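Local atomic coordinates of transferrin (Manduca sexta, PDB entry 6WB6), a protein that binds a single ferric ion together with carbonate and transports iron in this insect. Residues A[612-615]-A[616-619]. Residues are numbered along the deposited sequence; the frame is centred on the assembly and turned at random.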
ATOM      1  N   ALA A 612       3.122  -1.752  -3.419  1.00 19.72           N
ATOM      2  CA  ALA A 612       4.271  -2.606  -3.166  1.00 24.56           C
ATOM      3  C   ALA A 612       4.770  -3.236  -4.464  1.00 36.51           C
ATOM      4  O   ALA A 612       5.983  -3.342  -4.693  1.00 32.09           O
ATOM      5  CB  ALA A 612       3.898  -3.665  -2.129  1.00 21.61           C
ATOM      6  N   THR A 613       3.847  -3.620  -5.338  1.00 23.92           N
ATOM      7  CA  THR A 613       4.159  -4.170  -6.641  1.00 33.76           C
ATOM      8  C   THR A 613       3.962  -3.178  -7.782  1.00 34.07           C
ATOM      9  O   THR A 613       4.238  -3.523  -8.934  1.00 30.92           O
ATOM     10  CB  THR A 613       3.281  -5.392  -6.908  1.00 39.79           C
ATOM     11  OG1 THR A 613       2.001  -4.952  -7.394  1.00 32.66           O
ATOM     12  CG2 THR A 613       3.096  -6.203  -5.626  1.00 46.24           C
ATOM     13  N   ARG A 614       3.467  -1.967  -7.514  1.00 31.55           N
ATOM     14  CA  ARG A 614       3.249  -0.984  -8.576  1.00 28.00           C
ATOM     15  C   ARG A 614       3.933   0.334  -8.244  1.00 25.35           C
ATOM     16  O   ARG A 614       3.300   1.389  -8.256  1.00 20.44           O
ATOM     17  CB  ARG A 614       1.761  -0.761  -8.820  1.00 27.36           C
ATOM     18  CG  ARG A 614       1.001  -1.947  -9.385  1.00 29.01           C
ATOM     19  CD  ARG A 614       1.538  -2.454 -10.736  1.00 37.61           C
ATOM     20  NE  ARG A 614       1.515  -1.469 -11.827  1.00 24.84           N
ATOM     21  CZ  ARG A 614       0.410  -1.034 -12.425  1.00 27.12           C
ATOM     22  NH1 ARG A 614      -0.770  -1.462 -12.033  1.00 29.17           N
ATOM     23  NH2 ARG A 614       0.477  -0.168 -13.417  1.00 28.67           N
ATOM     24  N   PRO A 615       5.241   0.312  -7.964  1.00 26.73           N
ATOM     25  CA  PRO A 615       5.968   1.572  -7.783  1.00 25.21           C
ATOM     26  C   PRO A 615       5.979   2.428  -9.024  1.00 30.59           C
ATOM     27  O   PRO A 615       6.291   3.621  -8.924  1.00 27.06           O
ATOM     28  CB  PRO A 615       7.388   1.118  -7.413  1.00 27.72           C
ATOM     29  CG  PRO A 615       7.514  -0.228  -7.975  1.00 32.57           C
ATOM     30  CD  PRO A 615       6.139  -0.849  -7.882  1.00 28.47           C
ATOM     31  N   ASP A 616       5.632   1.863 -10.191  1.00 24.17           N
ATOM     32  CA  ASP A 616       5.597   2.650 -11.419  1.00 24.80           C
ATOM     33  C   ASP A 616       4.428   3.616 -11.427  1.00 27.93           C
ATOM     34  O   ASP A 616       4.485   4.643 -12.105  1.00 24.99           O
ATOM     35  CB  ASP A 616       5.501   1.729 -12.628  1.00 24.48           C
ATOM     36  CG  ASP A 616       4.345   0.766 -12.535  1.00 26.88           C
ATOM     37  OD1 ASP A 616       4.041   0.324 -11.413  1.00 33.51           O
ATOM     38  OD2 ASP A 616       3.742   0.440 -13.572  1.00 27.92           O
ATOM     39  N   LEU A 617       3.354   3.294 -10.699  1.00 19.90           N
ATOM     40  CA  LEU A 617       2.210   4.196 -10.617  1.00 24.76           C
ATOM     41  C   LEU A 617       2.515   5.386  -9.720  1.00 18.81           C
ATOM     42  O   LEU A 617       2.227   6.534 -10.067  1.00 15.37           O
ATOM     43  CB  LEU A 617       0.991   3.454 -10.074  1.00 22.60           C
ATOM     44  CG  LEU A 617       0.246   2.480 -10.990  1.00 25.95           C
ATOM     45  CD1 LEU A 617      -0.788   1.813 -10.160  1.00 24.00           C
ATOM     46  CD2 LEU A 617      -0.373   3.194 -12.211  1.00 23.47           C
ATOM     47  N   PHE A 618       3.021   5.110  -8.534  1.00 21.64           N
ATOM     48  CA  PHE A 618       3.477   6.137  -7.622  1.00 18.37           C
ATOM     49  C   PHE A 618       4.621   5.521  -6.846  1.00 22.78           C
ATOM     50  O   PHE A 618       4.477   4.436  -6.278  1.00 23.52           O
ATOM     51  CB  PHE A 618       2.386   6.630  -6.687  1.00 28.18           C
ATOM     52  CG  PHE A 618       2.844   7.750  -5.801  1.00 24.51           C
ATOM     53  CD1 PHE A 618       2.931   9.039  -6.294  1.00 24.33           C
ATOM     54  CD2 PHE A 618       3.234   7.506  -4.500  1.00 26.09           C
ATOM     55  CE1 PHE A 618       3.364  10.075  -5.509  1.00 20.45           C
ATOM     56  CE2 PHE A 618       3.680   8.548  -3.693  1.00 28.05           C
ATOM     57  CZ  PHE A 618       3.745   9.829  -4.194  1.00 29.37           C
ATOM     58  N   ASN A 619       5.769   6.192  -6.863  1.00 19.47           N
ATOM     59  CA  ASN A 619       6.978   5.632  -6.297  1.00 16.96           C
ATOM     60  C   ASN A 619       7.033   6.100  -4.850  1.00 19.94           C
ATOM     61  O   ASN A 619       7.701   7.077  -4.493  1.00 21.88           O
ATOM     62  CB  ASN A 619       8.184   6.068  -7.110  1.00 25.11           C
ATOM     63  CG  ASN A 619       9.421   5.281  -6.774  1.00 29.41           C
ATOM     64  OD1 ASN A 619       9.392   4.388  -5.925  1.00 31.16           O
ATOM     65  ND2 ASN A 619      10.519   5.599  -7.446  1.00 35.64           N
TER
HETATM   66  O   HOH W   1       4.173  -2.625 -12.971  1.00 41.15           O
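L617 N donates to R614 O at 3.1 Å, closing a type I beta turn with P615 and D616 at its two corners. P615 CA also makes a C-H...O contact with F618 O. The R614 chain bends at chi2 and chi3, which brings its guanidinium beside D616 and L617. There it forms a salt bridge with D616. R614 NE donates to the syn lone pair of D616 OD1 at 3.1 Å, and that oxygen lies 28° out of the guanidinium plane. Weak bonds reach D616 OD2 from R614 NE, at 3.4 Å, and from R614 NH2, at 3.3 Å. The two planar groups are 46° apart, so the pairing is not flat. A water weakly links R614 NE to D616 OD2. The turn follows helix 597-611 in the C-terminal transferrin-like repeat and sits against the N-terminal one. D616 shares a backbone hydrogen bond with R39, and N619 N bonds D38 OD2. L617 lies over one guanidinium face, with L617 CG 3.6 Å from R614 NH2 and offset toward the rim. L617 also touches R39 and F372, and F618, whose CB points away from 612-615, packs on V40 and M369, residues of both repeats.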